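Local coordinates for protein chorismate mutase (Paraburkholderia phymatum, PDB 5TS9) that probably catalyses the rearrangement of chorismate to prephenate, as an all-helical chorismate mutase of the type II (AroQ) family, at residues Glu83-Leu88 with Leu157-Ala161; Ile53-Ala57 with Ala70-Ser75. All blocks are in the same frame, centred on the assembly; numbering follows the deposited sequence. Where two conformers were deposited one is given.

In the fold
From the N terminus the chain runs through helix 16-39 and helix 46-59, turns, and comes back along helix 67-95. Interaction 2 closes this turn, with 12 residues between its segments, and holds the start of helix 67-95 against helix 46-59. Further along the same helix, residues 83-88 open interaction 1, whose loop of 68 residues passes through helices 106-128 and 137-151 before helix 156-165 returns to close it. The two loops follow in series and neither nest nor cross. The centres of the two contacts lie about 20 Å apart, on opposite sides of the chain's centre. Helix 67-95 serves both: its first part pairs with helix 46-59, and a later part with helix 156-165.

Interaction 1 of 2, residues Glu83-Leu88 with Leu157-Ala161; sequences EVQYAL and LHRAA
A near-antiparallel helix pair in the all-helical chorismate mutase fold is made by residues 83-88 and 157-161, their local axes at 152° and 10.0 Å apart. Its centre is a knob-into-hole: Leu-157 enters the space bounded by Glu-83, Val-84, Ala-87 and Leu-88. With its CG swung anti to the backbone N (chi1 167°), Leu-157 sends both methyls across, CD1 to Ala-87 CB at 3.7 Å and CD2 to Leu-88 CD2 at 4.0 Å. One turn before Leu-88, the two branches of Val-84 part company. CG2 presses on Ala-161 CB at 3.5 Å, tight for two methyls, while CG1 lies 3.8 Å from His-158 NE2, the two side chains crossing at about a right angle. Both nitrogens of that imidazole are engaged elsewhere, ND1 with Asp-155 and NE2 with Asp-30, which should fix the ring's rotation. One conformer of Glu-83 extends alongside Ala-161, but a second was deposited, so this approach is less certain. Helix 16-39 packs on the Val-84 and His-158 side through Leu-26, Ala-29 and Asn-27, whereas Glu-83, Leu-157 and Ala-160 also meet the second subunit, placing this helix pair at the dimer interface.

Interaction 2 of 2, residues Ile53-Ala57 with Ala70-Ser75; sequences IANAA and AINIFS
One face of the Phe-74 ring is taken by the methyl of Ala-56, and Ala-70 O of its own helix lies at the ring's edge, in the ring plane. The methyl makes a CH-pi contact, Ala-56 CB standing 4.0 Å from the centroid of the Phe-74 ring and 30° off its normal. It sits toward the CB side of the ring, with CD1 of Phe-74 3.6 Å from Ala-56 CB. This contact belongs to a helical hairpin, helix 46-59 followed closely by helix 67-95, and the short segments 53-57 and 70-75 run roughly antiparallel, at 144°. Their axes come within 8.4 Å, a close approach consistent with the small side chains of Ala-56 and Ala-70, which point at the partner helix, and of Ala-57 beside them. Ala-70 CB, for instance, packs against the backbone of the partner helix, 3.7 Å from Ala-56 O.

Beside this alanine patch the two isoleucines mesh, their side chains crossing at about a right angle. Ile-53 CG2 meets Ile-71 CG2, each lying anti to its main-chain nitrogen, and the CG1 arm of Ile-71 turns instead to the methyl of Ala-57. The other branch of Ile-53 reaches onward along the partner helix, its CD1 coming 3.7 Å from Ser-75 OG. Helix 106-128 adds a further layer through Gln-118 and Met-122, both of which touch Phe-74.

The Ser-75 hydroxyl that Ile-53 CD1 touches is turned back to its own helix. Ser-75 OG donates to Ile-71 O at 2.6 Å, approaching from above the carbonyl plane, 43° out of it, while the same oxygen also accepts the backbone N-H of Ser-75.

Interaction 1 of 2, residues Glu83-Leu88 with Leu157-Ala161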
# COMPACT_ATOMS: atom_id res chain seq x y z
N GLU A 83 -1.00 4.74 0.57
CA GLU A 83 -0.09 4.50 -0.55
C GLU A 83 0.02 5.72 -1.46
O GLU A 83 1.12 6.14 -1.85
CB GLU A 83 -0.57 3.29 -1.36
CG GLU A 83 0.21 3.01 -2.62
CD GLU A 83 -0.21 1.71 -3.31
OE1 GLU A 83 0.43 1.34 -4.31
OE2 GLU A 83 -1.17 1.05 -2.86
N VAL A 84 -1.12 6.29 -1.82
CA VAL A 84 -1.11 7.48 -2.66
C VAL A 84 -0.49 8.65 -1.91
O VAL A 84 0.38 9.35 -2.43
CB VAL A 84 -2.53 7.80 -3.15
CG1 VAL A 84 -2.57 9.14 -3.89
CG2 VAL A 84 -3.03 6.68 -4.07
N GLN A 85 -0.90 8.87 -0.66
CA GLN A 85 -0.41 10.02 0.09
C GLN A 85 1.11 9.99 0.24
O GLN A 85 1.78 11.00 0.04
CB GLN A 85 -1.06 10.10 1.47
CG GLN A 85 -2.55 10.39 1.49
CD GLN A 85 -3.09 10.41 2.90
OE1 GLN A 85 -2.52 11.05 3.79
NE2 GLN A 85 -4.22 9.72 3.12
N TYR A 86 1.66 8.84 0.64
CA TYR A 86 3.11 8.78 0.83
C TYR A 86 3.84 9.06 -0.48
O TYR A 86 4.88 9.73 -0.49
CB TYR A 86 3.53 7.41 1.37
CG TYR A 86 3.32 7.19 2.85
CD1 TYR A 86 3.93 8.03 3.80
CD2 TYR A 86 2.56 6.12 3.30
CE1 TYR A 86 3.76 7.80 5.16
CE2 TYR A 86 2.38 5.88 4.64
CZ TYR A 86 2.99 6.73 5.58
OH TYR A 86 2.79 6.52 6.93
N ALA A 87 3.34 8.52 -1.59
CA ALA A 87 4.02 8.69 -2.88
C ALA A 87 3.95 10.13 -3.36
O ALA A 87 4.95 10.69 -3.83
CB ALA A 87 3.41 7.75 -3.92
N LEU A 88 2.77 10.74 -3.25
CA LEU A 88 2.62 12.14 -3.64
C LEU A 88 3.52 13.04 -2.82
O LEU A 88 4.20 13.92 -3.36
CB LEU A 88 1.16 12.58 -3.49
CG LEU A 88 0.12 12.00 -4.44
CD1 LEU A 88 -1.23 12.58 -4.06
CD2 LEU A 88 0.46 12.39 -5.89
N LEU A 157 0.21 5.48 -10.60
CA LEU A 157 0.16 5.45 -9.14
C LEU A 157 -1.25 5.15 -8.64
O LEU A 157 -1.44 4.31 -7.75
CB LEU A 157 0.62 6.79 -8.57
CG LEU A 157 0.34 7.05 -7.07
CD1 LEU A 157 1.08 6.04 -6.16
CD2 LEU A 157 0.72 8.50 -6.65
N HIS A 158 -2.24 5.85 -9.18
CA HIS A 158 -3.61 5.68 -8.69
C HIS A 158 -4.19 4.33 -9.10
O HIS A 158 -4.96 3.74 -8.34
CB HIS A 158 -4.48 6.82 -9.18
CG HIS A 158 -4.23 8.11 -8.48
ND1 HIS A 158 -3.16 8.93 -8.79
CD2 HIS A 158 -4.88 8.71 -7.46
CE1 HIS A 158 -3.18 10.00 -8.01
NE2 HIS A 158 -4.22 9.89 -7.18
N ARG A 159 -3.83 3.82 -10.28
CA ARG A 159 -4.30 2.49 -10.64
C ARG A 159 -3.67 1.43 -9.75
O ARG A 159 -4.35 0.49 -9.30
CB ARG A 159 -4.01 2.19 -12.12
CG ARG A 159 -4.65 0.88 -12.62
CD ARG A 159 -4.40 0.66 -14.12
NE ARG A 159 -3.23 -0.19 -14.32
CZ ARG A 159 -2.06 0.24 -14.77
NH1 ARG A 159 -1.90 1.52 -15.10
NH2 ARG A 159 -1.04 -0.60 -14.91
N ALA A 160 -2.37 1.57 -9.46
CA ALA A 160 -1.71 0.64 -8.55
C ALA A 160 -2.41 0.62 -7.20
O ALA A 160 -2.67 -0.46 -6.64
CB ALA A 160 -0.24 1.01 -8.39
N ALA A 161 -2.76 1.79 -6.68
CA ALA A 161 -3.42 1.86 -5.39
C ALA A 161 -4.89 1.46 -5.49
O ALA A 161 -5.46 0.97 -4.51
CB ALA A 161 -3.26 3.27 -4.80

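Interaction 2 of 2, residues Ile53-Ala57 with Ala70-Ser75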
# COMPACT_ATOMS: atom_id res chain seq x y z
N ILE A 53 -12.01 2.43 10.80
CA ILE A 53 -12.29 1.02 10.55
C ILE A 53 -13.40 0.52 11.47
O ILE A 53 -14.27 -0.24 11.04
CB ILE A 53 -10.99 0.21 10.66
CG1 ILE A 53 -10.10 0.54 9.44
CG2 ILE A 53 -11.27 -1.29 10.69
CD1 ILE A 53 -8.61 0.32 9.68
N ALA A 54 -13.41 0.98 12.72
CA ALA A 54 -14.47 0.56 13.65
C ALA A 54 -15.84 1.07 13.21
O ALA A 54 -16.85 0.37 13.37
CB ALA A 54 -14.14 1.04 15.06
N ASN A 55 -15.91 2.30 12.68
CA ASN A 55 -17.16 2.81 12.14
C ASN A 55 -17.70 1.90 11.03
O ASN A 55 -18.89 1.57 11.00
CB ASN A 55 -16.96 4.24 11.61
CG ASN A 55 -16.77 5.25 12.73
OD1 ASN A 55 -16.92 4.93 13.91
ND2 ASN A 55 -16.47 6.49 12.37
N ALA A 56 -16.82 1.48 10.12
CA ALA A 56 -17.21 0.52 9.09
C ALA A 56 -17.78 -0.74 9.71
O ALA A 56 -18.83 -1.24 9.29
CB ALA A 56 -16.00 0.18 8.19
N ALA A 57 -17.12 -1.26 10.74
CA ALA A 57 -17.61 -2.47 11.38
C ALA A 57 -19.01 -2.26 11.94
O ALA A 57 -19.88 -3.12 11.79
CB ALA A 57 -16.65 -2.91 12.48
N ALA A 70 -16.33 -6.03 6.43
CA ALA A 70 -16.20 -4.58 6.36
C ALA A 70 -14.84 -4.12 6.87
O ALA A 70 -14.25 -3.20 6.30
CB ALA A 70 -17.31 -3.92 7.17
N ILE A 71 -14.35 -4.73 7.95
CA ILE A 71 -13.03 -4.35 8.47
C ILE A 71 -11.95 -4.57 7.42
O ILE A 71 -11.12 -3.70 7.17
CB ILE A 71 -12.71 -5.13 9.76
CG1 ILE A 71 -13.65 -4.70 10.89
CG2 ILE A 71 -11.22 -5.00 10.12
CD1 ILE A 71 -13.62 -5.63 12.06
N ASN A 72 -11.96 -5.75 6.80
CA ASN A 72 -10.97 -6.05 5.76
C ASN A 72 -11.05 -5.05 4.63
O ASN A 72 -10.02 -4.55 4.14
CB ASN A 72 -11.17 -7.47 5.23
CG ASN A 72 -10.83 -8.54 6.25
OD1 ASN A 72 -10.17 -8.26 7.26
ND2 ASN A 72 -11.26 -9.76 5.99
N ILE A 73 -12.27 -4.78 4.16
CA ILE A 73 -12.47 -3.88 3.02
C ILE A 73 -11.98 -2.47 3.36
O ILE A 73 -11.30 -1.82 2.55
CB ILE A 73 -13.95 -3.86 2.59
CG1 ILE A 73 -14.37 -5.20 1.95
CG2 ILE A 73 -14.22 -2.68 1.64
CD1 ILE A 73 -13.77 -5.43 0.56
N PHE A 74 -12.32 -1.97 4.54
CA PHE A 74 -11.95 -0.60 4.83
C PHE A 74 -10.51 -0.48 5.31
O PHE A 74 -9.89 0.56 5.08
CB PHE A 74 -12.96 0.03 5.78
CG PHE A 74 -14.21 0.47 5.07
CD1 PHE A 74 -15.21 -0.44 4.77
CD2 PHE A 74 -14.34 1.78 4.61
CE1 PHE A 74 -16.35 -0.06 4.07
CE2 PHE A 74 -15.47 2.18 3.92
CZ PHE A 74 -16.48 1.26 3.64
N SER A 75 -9.94 -1.52 5.94
CA SER A 75 -8.49 -1.53 6.12
C SER A 75 -7.80 -1.42 4.77
O SER A 75 -6.85 -0.65 4.61
CB SER A 75 -8.01 -2.79 6.84
OG SER A 75 -8.74 -3.03 8.04